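Local structure of GH62 arabinofuranosidase (Podospora anserina, 4N4B) at residues 107-117 with 128-139. The protein is an alpha-L-arabinofuranosidase of glycoside hydrolase family 62, probably removing terminal arabinofuranosyl groups from the xylan of plant biomass. Numbering follows the deposited sequence.
Sequences VFWFAPHKLWY and STNPDINNPKGW
Trp116 and Asn130 form an antiparallel hydrogen-bonded pair near the end of the beta hairpin 115-121/125-130, within one four-stranded blade of the beta-propeller; Trp116 N to Asn130 O and Asn130 N to Trp116 O both measure 2.9 Å. The Trp116 side chain lies along the loop that leaves strand 125-130. Its CB lies 3.3 Å from Asn130 O and also touches Trp139 CH2, and chi1 of -63° sets CG beside the backbone N, placing the Asn130 carbonyl oxygen at the ring edge, 3.3 Å from Trp116 CD1. Over one face of the pyrrole ring lies Ile133 CB, a CH-pi contact 3.7 Å from the centroid. Trp116 NE1 donates to a water oxygen 3.0 Å from it, which also accepts from Ile133 N. Farther out, Trp116 CZ2 touches Ile133 CG2, while CE3 and CZ3 of Trp116 meet Ile133 CD1. The opposite face takes Trp109 CE3. On the other face of the sheet, Thr129 CG2 sits over the centre of the Tyr117 ring, 3.5 Å from its centroid. An alanine in place of Trp116 would probably open a gap between Ile133 and Trp109 and leave the water without its indole donor. Backbone pairing thus holds the strand end, the Asn130 amide bonds to the loop backbone through OD1 (from Asp132 N, an Asx turn) and ND2 (to Asn135 O), and one water links the indole to Ile133 N.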
loop_
_atom_site.group_PDB
_atom_site.type_symbol
_atom_site.label_atom_id
_atom_site.label_comp_id
_atom_site.label_asym_id
_atom_site.label_seq_id
_atom_site.Cartn_x
_atom_site.Cartn_y
_atom_site.Cartn_z
ATOM N N VAL A 107 -2.237 7.684 0.108
ATOM C CA VAL A 107 -2.679 9.034 0.473
ATOM C C VAL A 107 -2.066 9.533 1.749
ATOM O O VAL A 107 -1.986 8.811 2.713
ATOM C CB VAL A 107 -4.226 9.111 0.526
ATOM C CG1 VAL A 107 -4.831 8.380 1.684
ATOM C CG2 VAL A 107 -4.721 10.572 0.488
ATOM N N PHE A 108 -1.716 10.815 1.767
ATOM C CA PHE A 108 -1.242 11.498 2.990
ATOM C C PHE A 108 -1.389 12.983 2.806
ATOM O O PHE A 108 -1.400 13.518 1.710
ATOM C CB PHE A 108 0.231 11.098 3.320
ATOM C CG PHE A 108 1.191 11.399 2.240
ATOM C CD1 PHE A 108 1.890 12.573 2.129
ATOM C CD2 PHE A 108 1.471 10.409 1.280
ATOM C CE1 PHE A 108 2.777 12.820 1.101
ATOM C CE2 PHE A 108 2.318 10.658 0.216
ATOM C CZ PHE A 108 2.956 11.872 0.133
ATOM N N TRP A 109 -1.459 13.657 3.966
ATOM C CA TRP A 109 -1.415 15.155 3.990
ATOM C C TRP A 109 0.021 15.603 3.972
ATOM O O TRP A 109 0.810 15.150 4.790
ATOM C CB TRP A 109 -2.095 15.600 5.296
ATOM C CG TRP A 109 -2.120 17.095 5.546
ATOM C CD1 TRP A 109 -1.412 17.694 6.560
ATOM C CD2 TRP A 109 -2.857 18.062 4.869
ATOM N NE1 TRP A 109 -1.735 19.002 6.545
ATOM C CE2 TRP A 109 -2.593 19.311 5.557
ATOM C CE3 TRP A 109 -3.760 18.047 3.849
ATOM C CZ2 TRP A 109 -3.280 20.464 5.225
ATOM C CZ3 TRP A 109 -4.406 19.225 3.461
ATOM C CH2 TRP A 109 -4.094 20.444 4.143
ATOM N N PHE A 110 0.368 16.489 3.052
ATOM C CA PHE A 110 1.767 17.009 3.025
ATOM C C PHE A 110 1.701 18.412 3.643
ATOM O O PHE A 110 1.264 19.401 3.007
ATOM C CB PHE A 110 2.302 17.022 1.633
ATOM C CG PHE A 110 3.759 17.401 1.588
ATOM C CD1 PHE A 110 4.711 16.585 2.100
ATOM C CD2 PHE A 110 4.174 18.609 0.988
ATOM C CE1 PHE A 110 6.052 16.927 2.096
ATOM C CE2 PHE A 110 5.477 18.956 0.986
ATOM C CZ PHE A 110 6.424 18.170 1.569
ATOM N N ALA A 111 2.077 18.413 4.904
ATOM C CA ALA A 111 1.857 19.634 5.726
ATOM C C ALA A 111 2.578 20.881 5.175
ATOM O O ALA A 111 1.886 21.911 5.126
ATOM C CB ALA A 111 2.219 19.304 7.163
ATOM N N PRO A 112 3.729 20.778 4.578
ATOM C CA PRO A 112 4.351 22.029 4.014
ATOM C C PRO A 112 3.559 22.698 2.962
ATOM O O PRO A 112 3.746 23.856 2.671
ATOM C CB PRO A 112 5.759 21.537 3.560
ATOM C CG PRO A 112 6.044 20.372 4.474
ATOM C CD PRO A 112 4.697 19.699 4.623
ATOM N N HIS A 113 2.723 21.981 2.188
ATOM C CA HIS A 113 1.990 22.530 1.127
ATOM C C HIS A 113 0.474 22.716 1.426
ATOM O O HIS A 113 -0.249 23.267 0.588
ATOM C CB HIS A 113 2.082 21.634 -0.112
ATOM C CG HIS A 113 3.436 21.607 -0.729
ATOM N ND1 HIS A 113 3.801 20.735 -1.715
ATOM C CD2 HIS A 113 4.546 22.378 -0.471
ATOM C CE1 HIS A 113 5.042 20.997 -2.112
ATOM N NE2 HIS A 113 5.486 22.042 -1.400
ATOM N N LYS A 114 0.049 22.201 2.552
ATOM C CA LYS A 114 -1.326 22.132 2.914
ATOM C C LYS A 114 -2.215 21.600 1.776
ATOM O O LYS A 114 -3.197 22.059 1.299
ATOM C CB LYS A 114 -1.867 23.526 3.327
ATOM C CG LYS A 114 -1.210 23.938 4.632
ATOM C CD LYS A 114 -1.797 25.329 4.899
ATOM C CE LYS A 114 -0.907 26.240 5.746
ATOM N NZ LYS A 114 -0.580 25.638 7.063
ATOM N N LEU A 115 -1.735 20.430 1.275
ATOM C CA LEU A 115 -2.391 19.658 0.202
ATOM C C LEU A 115 -2.250 18.194 0.562
ATOM O O LEU A 115 -1.280 17.706 1.129
ATOM C CB LEU A 115 -1.708 19.835 -1.129
ATOM C CG LEU A 115 -1.830 21.176 -1.852
ATOM C CD1 LEU A 115 -0.893 21.225 -3.050
ATOM C CD2 LEU A 115 -3.261 21.522 -2.212
ATOM N N TRP A 116 -3.362 17.477 0.215
ATOM C CA TRP A 116 -3.238 16.020 0.199
ATOM C C TRP A 116 -2.521 15.631 -1.100
ATOM O O TRP A 116 -2.779 16.173 -2.160
ATOM C CB TRP A 116 -4.650 15.422 0.147
ATOM C CG TRP A 116 -5.522 15.741 1.348
ATOM C CD1 TRP A 116 -6.377 16.768 1.450
ATOM C CD2 TRP A 116 -5.533 15.032 2.591
ATOM N NE1 TRP A 116 -6.952 16.740 2.709
ATOM C CE2 TRP A 116 -6.465 15.709 3.455
ATOM C CE3 TRP A 116 -4.864 13.924 3.093
ATOM C CZ2 TRP A 116 -6.707 15.254 4.768
ATOM C CZ3 TRP A 116 -5.109 13.535 4.351
ATOM C CH2 TRP A 116 -6.001 14.217 5.192
ATOM N N TYR A 117 -1.722 14.608 -0.943
ATOM C CA TYR A 117 -1.025 13.896 -2.040
ATOM C C TYR A 117 -1.601 12.514 -2.196
ATOM O O TYR A 117 -1.804 11.835 -1.194
ATOM C CB TYR A 117 0.504 13.836 -1.816
ATOM C CG TYR A 117 1.224 15.143 -2.207
ATOM C CD1 TYR A 117 1.026 16.321 -1.487
ATOM C CD2 TYR A 117 2.069 15.194 -3.313
ATOM C CE1 TYR A 117 1.637 17.491 -1.884
ATOM C CE2 TYR A 117 2.682 16.397 -3.729
ATOM C CZ TYR A 117 2.452 17.518 -2.990
ATOM O OH TYR A 117 3.092 18.719 -3.368
ATOM N N SER A 128 -0.749 13.025 -7.619
ATOM C CA SER A 128 -1.792 14.041 -7.756
ATOM C C SER A 128 -1.914 14.748 -6.425
ATOM O O SER A 128 -1.582 14.215 -5.385
ATOM C CB SER A 128 -3.075 13.409 -8.174
ATOM O OG SER A 128 -3.033 12.941 -9.497
ATOM N N THR A 129 -2.485 15.957 -6.468
ATOM C CA THR A 129 -2.793 16.726 -5.263
ATOM C C THR A 129 -4.245 17.171 -5.214
ATOM O O THR A 129 -4.921 17.163 -6.216
ATOM C CB THR A 129 -1.894 17.932 -5.056
ATOM O OG1 THR A 129 -2.089 18.813 -6.109
ATOM C CG2 THR A 129 -0.387 17.557 -4.927
ATOM N N ASN A 130 -4.652 17.487 -3.987
ATOM C CA ASN A 130 -6.053 17.938 -3.785
ATOM C C ASN A 130 -6.106 18.690 -2.452
ATOM O O ASN A 130 -5.632 18.157 -1.466
ATOM C CB ASN A 130 -6.970 16.718 -3.805
ATOM C CG ASN A 130 -8.431 17.033 -3.856
ATOM O OD1 ASN A 130 -8.893 18.146 -3.528
ATOM N ND2 ASN A 130 -9.214 16.075 -4.233
ATOM N N PRO A 131 -6.696 19.911 -2.388
ATOM C CA PRO A 131 -6.803 20.520 -1.078
ATOM C C PRO A 131 -7.854 19.874 -0.193
ATOM O O PRO A 131 -7.793 20.135 1.056
ATOM C CB PRO A 131 -7.270 21.943 -1.454
ATOM C CG PRO A 131 -7.843 21.876 -2.786
ATOM C CD PRO A 131 -7.144 20.729 -3.504
ATOM N N ASP A 132 -8.789 19.066 -0.734
ATOM C CA ASP A 132 -9.857 18.499 0.113
ATOM C C ASP A 132 -10.069 17.011 -0.275
ATOM O O ASP A 132 -10.571 16.699 -1.344
ATOM C CB ASP A 132 -11.143 19.263 -0.197
ATOM C CG ASP A 132 -12.389 18.787 0.664
ATOM O OD1 ASP A 132 -12.180 17.929 1.505
ATOM O OD2 ASP A 132 -13.450 19.451 0.503
ATOM N N ILE A 133 -9.693 16.173 0.681
ATOM C CA ILE A 133 -9.805 14.698 0.455
ATOM C C ILE A 133 -11.242 14.296 0.183
ATOM O O ILE A 133 -11.477 13.233 -0.448
ATOM C CB ILE A 133 -9.216 13.995 1.646
ATOM C CG1 ILE A 133 -8.949 12.498 1.276
ATOM C CG2 ILE A 133 -10.079 14.080 2.907
ATOM C CD1 ILE A 133 -8.194 11.794 2.351
ATOM N N ASN A 134 -12.236 15.074 0.641
ATOM C CA ASN A 134 -13.616 14.668 0.401
ATOM C C ASN A 134 -14.105 14.895 -1.011
ATOM O O ASN A 134 -15.212 14.452 -1.382
ATOM C CB ASN A 134 -14.541 15.511 1.322
ATOM C CG ASN A 134 -14.263 15.289 2.745
ATOM O OD1 ASN A 134 -13.657 16.153 3.447
ATOM N ND2 ASN A 134 -14.566 14.186 3.226
ATOM N N ASN A 135 -13.308 15.548 -1.893
ATOM C CA ASN A 135 -13.694 15.841 -3.217
ATOM C C ASN A 135 -12.944 14.859 -4.205
ATOM O O ASN A 135 -11.824 15.220 -4.707
ATOM C CB ASN A 135 -13.350 17.283 -3.602
ATOM C CG ASN A 135 -13.707 17.601 -5.039
ATOM O OD1 ASN A 135 -14.493 16.874 -5.681
ATOM N ND2 ASN A 135 -13.093 18.660 -5.576
ATOM N N PRO A 136 -13.551 13.784 -4.596
ATOM C CA PRO A 136 -12.845 12.849 -5.521
ATOM C C PRO A 136 -12.736 13.451 -6.864
ATOM O O PRO A 136 -11.958 12.896 -7.696
ATOM C CB PRO A 136 -13.718 11.618 -5.534
ATOM C CG PRO A 136 -15.062 12.128 -5.079
ATOM C CD PRO A 136 -14.842 13.244 -4.148
ATOM N N LYS A 137 -13.408 14.509 -7.292
ATOM C CA LYS A 137 -13.222 15.160 -8.535
ATOM C C LYS A 137 -12.073 16.151 -8.565
ATOM O O LYS A 137 -11.799 16.673 -9.651
ATOM C CB LYS A 137 -14.515 15.840 -8.996
ATOM C CG LYS A 137 -15.664 14.826 -9.192
ATOM C CD LYS A 137 -16.892 15.447 -9.809
ATOM C CE LYS A 137 -16.850 15.260 -11.277
ATOM N NZ LYS A 137 -18.007 15.996 -11.878
ATOM N N GLY A 138 -11.443 16.387 -7.457
ATOM C CA GLY A 138 -10.417 17.404 -7.328
ATOM C C GLY A 138 -9.001 16.990 -7.583
ATOM O O GLY A 138 -8.111 17.817 -7.643
ATOM N N TRP A 139 -8.735 15.711 -7.814
ATOM C CA TRP A 139 -7.347 15.243 -7.923
ATOM C C TRP A 139 -6.770 15.678 -9.291
ATOM O O TRP A 139 -7.358 15.436 -10.348
ATOM C CB TRP A 139 -7.378 13.724 -7.778
ATOM C CG TRP A 139 -7.714 13.269 -6.425
ATOM C CD1 TRP A 139 -8.947 12.874 -5.940
ATOM C CD2 TRP A 139 -6.863 13.372 -5.259
ATOM N NE1 TRP A 139 -8.866 12.661 -4.602
ATOM C CE2 TRP A 139 -7.620 12.981 -4.125
ATOM C CE3 TRP A 139 -5.535 13.776 -5.077
ATOM C CZ2 TRP A 139 -7.046 12.974 -2.868
ATOM C CZ3 TRP A 139 -4.999 13.732 -3.843
ATOM C CH2 TRP A 139 -5.748 13.363 -2.739
HETATM O O HOH W 1 -6.215 22.281 1.968
HETATM O O HOH W 2 -9.642 17.701 3.564
#